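Local coordinates for putative malic enzyme ((S)-malate:NAD+ oxidoreductase (decarboxylating)) (Streptococcus pyogenes, PDB 2A9F), which probably oxidises and decarboxylates (S)-malate with NAD+, as a malic enzyme that depends on a divalent metal ion, magnesium or manganese, at the interface of chains A and B. Sequence-based numbering; all coordinates share one arbitrary frame. Chains: chain A/B, putative malic enzyme ((S)-malate:NAD+ oxidoreductase (decarboxylating)).

Contact 1 and contact 2 are separate patches of one two-fold symmetric interface, their C-alpha centres about 23 Å apart and with no residue in common. Contact 1 joins the 22-26 strands of the two chains and adds a lysine from helix 85-102; contact 2 sets the end of helix 117-127 against strand 106-111 and the loop after it, and against the same helix of the other copy. Helix 85-102 also carries A:Lys95, a predicted catalytic residue, about 17 Å from the centre of contact 1 and 15 Å from that of contact 2. Polar strand pairing and apolar helix packing thus complement each other, which would suit a stable dimer.

Contact 1: the interface of chains A and B. Residues chain A 25-28, 100; chain B 21-23.
B:Glu23 buries the most surface here and is held by both its backbone and its carboxylate. Its carbonyl O accepts the backbone N of A:Gln25 at 2.9 Å; a weak return bond runs from B:Glu23 N to A:Gln25 O. In the side chain, chi1 of 77° sets CG between backbone N and carbonyl carbon, 3.4 Å from A:Gln25 O; the chain then extends and carries the carboxylate to A:Lys100. There OE1 reaches A:Lys100 NZ at 2.9 Å, a salt bridge made on the anti side of the carboxylate and 29° out of its plane. The two side chains meet at about a right angle, the lysine bending at chi2 and chi4 to present its amine. B:Lys21 contributes its carbonyl: O takes the N-H of A:Lys27 at 2.8 Å. The extended side chain of A:Lys27 then runs over the B backbone, placing CG 3.5 Å from B:Lys21 O and CE 3.3 Å from B:Leu22 O. Its NZ stays 6.0 Å from B:Glu23 OE1, so any attraction between them would be long-range. A:Pro26, with no N-H to give, pairs with B:Leu22 in the antiparallel bridge. The 22-26 strands of the two copies thereby form an intermolecular sheet segment in the N-terminal malic enzyme domain, its centre about 13 Å from A:Tyr40, the predicted proton donor.

Contact 2: the interface of chains A and B. Residues chain A 110-113, 123, 127; chain B 126-127.
The peptide group joining B:Ala126 to B:Leu127 has A:Leu112 and A:Asp113 on opposite sides of its plane. CB of A:Leu112 lies on one side, toward the oxygen end; A:Leu112 is modelled too close to B:Ala126 O, so this detail is doubtful. The carboxylate OD2 of A:Asp113 stands on the other side, displaced beyond the edge of the group, 3.6 Å from B:Ala126 CA. The backbone N of A:Asp113 makes a weak hydrogen bond to B:Ala126 O at 3.1 Å, its geometry uncertain because the same oxygen is crowded. This is a helix-end to strand-end contact within the N-terminal domain of the malic enzymes family: helix 117-127 of chain B finishes against strand 106-111 of chain A and the loop that follows. B:Leu127 buries the most surface of the patch. With CG anti to its carbonyl carbon (chi1 -62°) and chi2 at -180°, its two methyls part between different neighbours. CD1 meets CD2 of A:Leu127 tip to tip at 3.8 Å, like residues of the two copies facing each other. CD2 turns to the methyl CG2 of A:Ile110, whose side chain crosses it obliquely, and to A:Leu112, which lies alongside and points the same way. The modelled approaches of CD2 are too close to be real, and A:Leu112 is nearly eclipsed (chi1 5°), so the exact placement of both leucine side chains is doubtful. On the helix side, the B:Ala126 methyl CB rests against both A:Ile123 CD1, at 3.3 Å, and A:Leu112 CB, at 3.9 Å.

Contact 1: the interface of chains A and B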
ATOM      1  N   GLN A  25      -4.945  -6.377   9.747  1.00 41.40           N
ATOM      2  CA  GLN A  25      -4.885  -6.962  11.071  1.00 43.72           C
ATOM      3  C   GLN A  25      -3.464  -7.280  11.478  1.00 44.23           C
ATOM      4  O   GLN A  25      -2.681  -7.806  10.697  1.00 41.38           O
ATOM      5  CB  GLN A  25      -5.716  -8.233  11.116  1.00 44.97           C
ATOM      6  CG  GLN A  25      -7.164  -8.021  10.750  1.00 51.15           C
ATOM      7  CD  GLN A  25      -7.949  -7.314  11.842  1.00 52.92           C
ATOM      8  OE1 GLN A  25      -7.538  -6.268  12.363  1.00 52.63           O
ATOM      9  NE2 GLN A  25      -9.104  -7.876  12.183  1.00 55.97           N
ATOM     10  N   PRO A  26      -3.096  -6.926  12.708  1.00 47.55           N
ATOM     11  CA  PRO A  26      -1.729  -7.225  13.149  1.00 48.48           C
ATOM     12  C   PRO A  26      -1.740  -8.707  13.470  1.00 49.32           C
ATOM     13  O   PRO A  26      -2.755  -9.221  13.920  1.00 50.34           O
ATOM     14  CB  PRO A  26      -1.574  -6.363  14.397  1.00 49.44           C
ATOM     15  CG  PRO A  26      -2.549  -5.206  14.140  1.00 51.07           C
ATOM     16  CD  PRO A  26      -3.744  -5.953  13.605  1.00 47.42           C
ATOM     17  N   LYS A  27      -0.649  -9.410  13.206  1.00 51.69           N
ATOM     18  CA  LYS A  27      -0.616 -10.836  13.496  1.00 52.35           C
ATOM     19  C   LYS A  27       0.308 -11.094  14.664  1.00 52.42           C
ATOM     20  O   LYS A  27       0.674 -12.232  14.955  1.00 52.22           O
ATOM     21  CB  LYS A  27      -0.175 -11.638  12.265  1.00 53.45           C
ATOM     22  CG  LYS A  27       1.070 -11.160  11.533  1.00 53.48           C
ATOM     23  CD  LYS A  27       1.192 -11.910  10.198  1.00 54.94           C
ATOM     24  CE  LYS A  27       2.398 -11.467   9.382  1.00 54.79           C
ATOM     25  NZ  LYS A  27       2.593 -12.331   8.173  1.00 54.09           N
ATOM     26  N   VAL A  28       0.639  -9.999  15.338  1.00 51.74           N
ATOM     27  CA  VAL A  28       1.514  -9.969  16.498  1.00 52.15           C
ATOM     28  C   VAL A  28       0.763  -9.352  17.691  1.00 53.18           C
ATOM     29  O   VAL A  28      -0.228  -8.648  17.516  1.00 52.91           O
ATOM     30  CB  VAL A  28       2.791  -9.145  16.155  1.00 50.99           C
ATOM     31  CG1 VAL A  28       3.331  -8.438  17.373  1.00 49.39           C
ATOM     32  CG2 VAL A  28       3.830 -10.060  15.566  1.00 50.89           C
ATOM     33  N   LYS A 100      -5.947 -13.248  -1.194  1.00 37.23           N
ATOM     34  CA  LYS A 100      -5.892 -13.799   0.137  1.00 38.48           C
ATOM     35  C   LYS A 100      -6.762 -15.036   0.290  1.00 40.21           C
ATOM     36  O   LYS A 100      -6.341 -16.005   0.914  1.00 43.05           O
ATOM     37  CB  LYS A 100      -6.320 -12.754   1.175  1.00 36.81           C
ATOM     38  CG  LYS A 100      -6.040 -13.181   2.623  1.00 36.23           C
ATOM     39  CD  LYS A 100      -4.528 -13.351   2.842  1.00 37.82           C
ATOM     40  CE  LYS A 100      -4.165 -13.761   4.270  1.00 37.65           C
ATOM     41  NZ  LYS A 100      -4.568 -12.775   5.312  1.00 36.82           N
TER
ATOM     42  N   LYS B  21       4.730  -7.865  10.722  1.00 44.25           N
ATOM     43  CA  LYS B  21       3.752  -7.788  11.807  1.00 45.02           C
ATOM     44  C   LYS B  21       2.309  -7.598  11.344  1.00 45.93           C
ATOM     45  O   LYS B  21       1.377  -7.738  12.137  1.00 44.80           O
ATOM     46  CB  LYS B  21       4.164  -6.666  12.777  1.00 43.11           C
ATOM     47  CG  LYS B  21       5.670  -6.730  13.147  1.00 42.62           C
ATOM     48  CD  LYS B  21       6.097  -5.839  14.342  1.00 37.52           C
ATOM     49  CE  LYS B  21       6.298  -4.365  13.974  1.00 33.83           C
ATOM     50  NZ  LYS B  21       7.548  -4.097  13.197  1.00 29.07           N
ATOM     51  N   LEU B  22       2.125  -7.309  10.058  1.00 45.84           N
ATOM     52  CA  LEU B  22       0.786  -7.071   9.506  1.00 46.91           C
ATOM     53  C   LEU B  22       0.338  -8.078   8.462  1.00 46.61           C
ATOM     54  O   LEU B  22       1.142  -8.798   7.884  1.00 45.69           O
ATOM     55  CB  LEU B  22       0.718  -5.704   8.833  1.00 47.17           C
ATOM     56  CG  LEU B  22       1.240  -4.464   9.533  1.00 49.17           C
ATOM     57  CD1 LEU B  22       1.096  -3.313   8.556  1.00 50.48           C
ATOM     58  CD2 LEU B  22       0.483  -4.196  10.837  1.00 48.14           C
ATOM     59  N   GLU B  23      -0.964  -8.080   8.212  1.00 45.49           N
ATOM     60  CA  GLU B  23      -1.564  -8.943   7.215  1.00 46.61           C
ATOM     61  C   GLU B  23      -2.888  -8.311   6.776  1.00 46.75           C
ATOM     62  O   GLU B  23      -3.493  -7.542   7.524  1.00 47.39           O
ATOM     63  CB  GLU B  23      -1.792 -10.354   7.769  1.00 48.16           C
ATOM     64  CG  GLU B  23      -2.977 -10.510   8.687  1.00 51.55           C
ATOM     65  CD  GLU B  23      -3.278 -11.970   8.964  1.00 56.30           C
ATOM     66  OE1 GLU B  23      -3.347 -12.759   7.994  1.00 56.51           O
ATOM     67  OE2 GLU B  23      -3.456 -12.336  10.147  1.00 60.10           O
TER

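Contact 2: the interface of chains A and B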
ATOM      1  N   ILE A 110      -3.958  -0.555  -4.754  1.00 41.48           N
ATOM      2  CA  ILE A 110      -3.419   0.800  -4.892  1.00 41.83           C
ATOM      3  C   ILE A 110      -3.721   1.448  -6.237  1.00 41.12           C
ATOM      4  O   ILE A 110      -3.325   0.938  -7.296  1.00 39.41           O
ATOM      5  CB  ILE A 110      -1.890   0.820  -4.689  1.00 42.33           C
ATOM      6  CG1 ILE A 110      -1.567   0.556  -3.230  1.00 44.04           C
ATOM      7  CG2 ILE A 110      -1.324   2.165  -5.081  1.00 43.95           C
ATOM      8  CD1 ILE A 110      -0.085   0.470  -2.944  1.00 47.37           C
ATOM      9  N   VAL A 111      -4.410   2.586  -6.188  1.00 39.77           N
ATOM     10  CA  VAL A 111      -4.765   3.300  -7.410  1.00 41.16           C
ATOM     11  C   VAL A 111      -4.115   4.672  -7.452  1.00 41.19           C
ATOM     12  O   VAL A 111      -4.231   5.444  -6.518  1.00 42.46           O
ATOM     13  CB  VAL A 111      -6.294   3.467  -7.535  1.00 41.59           C
ATOM     14  CG1 VAL A 111      -6.937   2.130  -7.823  1.00 38.27           C
ATOM     15  CG2 VAL A 111      -6.863   4.074  -6.255  1.00 38.99           C
ATOM     16  N   LEU A 112      -3.416   4.977  -8.534  1.00 43.02           N
ATOM     17  CA  LEU A 112      -2.770   6.285  -8.649  1.00 44.12           C
ATOM     18  C   LEU A 112      -3.410   7.121  -9.750  1.00 45.42           C
ATOM     19  O   LEU A 112      -3.783   6.579 -10.796  1.00 44.51           O
ATOM     20  CB  LEU A 112      -1.282   6.115  -8.943  1.00 44.50           C
ATOM     21  CG  LEU A 112      -0.720   4.708  -9.195  1.00 42.91           C
ATOM     22  CD1 LEU A 112      -0.136   4.614 -10.591  1.00 41.92           C
ATOM     23  CD2 LEU A 112       0.360   4.427  -8.184  1.00 39.91           C
ATOM     24  N   ASP A 113      -3.569   8.424  -9.525  1.00 47.10           N
ATOM     25  CA  ASP A 113      -4.144   9.265 -10.581  1.00 49.67           C
ATOM     26  C   ASP A 113      -3.032   9.934 -11.382  1.00 48.72           C
ATOM     27  O   ASP A 113      -2.569  11.021 -11.053  1.00 46.47           O
ATOM     28  CB  ASP A 113      -5.104  10.339 -10.035  1.00 53.07           C
ATOM     29  CG  ASP A 113      -4.427  11.311  -9.089  1.00 56.55           C
ATOM     30  OD1 ASP A 113      -4.993  12.401  -8.835  1.00 56.58           O
ATOM     31  OD2 ASP A 113      -3.328  10.977  -8.595  1.00 61.97           O
ATOM     32  N   ILE A 123       6.770   5.477 -10.342  1.00 50.00           N
ATOM     33  CA  ILE A 123       6.075   5.465  -9.042  1.00 48.95           C
ATOM     34  C   ILE A 123       6.208   4.080  -8.419  1.00 49.34           C
ATOM     35  O   ILE A 123       6.580   3.934  -7.252  1.00 49.79           O
ATOM     36  CB  ILE A 123       4.560   5.777  -9.199  1.00 48.97           C
ATOM     37  CG1 ILE A 123       4.331   7.291  -9.185  1.00 47.49           C
ATOM     38  CG2 ILE A 123       3.760   5.098  -8.082  1.00 46.94           C
ATOM     39  CD1 ILE A 123       3.041   7.707  -9.844  1.00 48.23           C
ATOM     40  N   LEU A 127       8.025   2.135  -5.191  1.00 45.38           N
ATOM     41  CA  LEU A 127       7.251   1.362  -4.232  1.00 45.81           C
ATOM     42  C   LEU A 127       7.862  -0.009  -4.052  1.00 46.15           C
ATOM     43  O   LEU A 127       7.820  -0.582  -2.964  1.00 47.54           O
ATOM     44  CB  LEU A 127       5.813   1.169  -4.716  1.00 46.30           C
ATOM     45  CG  LEU A 127       4.874   2.364  -4.733  1.00 46.24           C
ATOM     46  CD1 LEU A 127       3.629   2.022  -5.501  1.00 44.62           C
ATOM     47  CD2 LEU A 127       4.547   2.761  -3.311  1.00 46.98           C
TER
ATOM     48  N   ALA B 126       0.159  10.816  -6.237  1.00 49.05           N
ATOM     49  CA  ALA B 126      -0.309   9.732  -7.067  1.00 47.73           C
ATOM     50  C   ALA B 126      -1.144   8.664  -6.303  1.00 47.34           C
ATOM     51  O   ALA B 126      -2.071   8.088  -6.866  1.00 46.93           O
ATOM     52  CB  ALA B 126       0.874   9.100  -7.777  1.00 46.48           C
ATOM     53  N   LEU B 127      -0.809   8.364  -5.022  1.00 45.46           N
ATOM     54  CA  LEU B 127      -1.495   7.315  -4.231  1.00 46.12           C
ATOM     55  C   LEU B 127      -2.599   7.802  -3.269  1.00 46.90           C
ATOM     56  O   LEU B 127      -3.360   6.985  -2.740  1.00 49.95           O
ATOM     57  CB  LEU B 127      -0.453   6.541  -3.416  1.00 43.08           C
ATOM     58  CG  LEU B 127       0.620   5.791  -4.178  1.00 41.86           C
ATOM     59  CD1 LEU B 127       1.553   5.083  -3.209  1.00 40.05           C
ATOM     60  CD2 LEU B 127      -0.017   4.801  -5.142  1.00 38.86           C
TER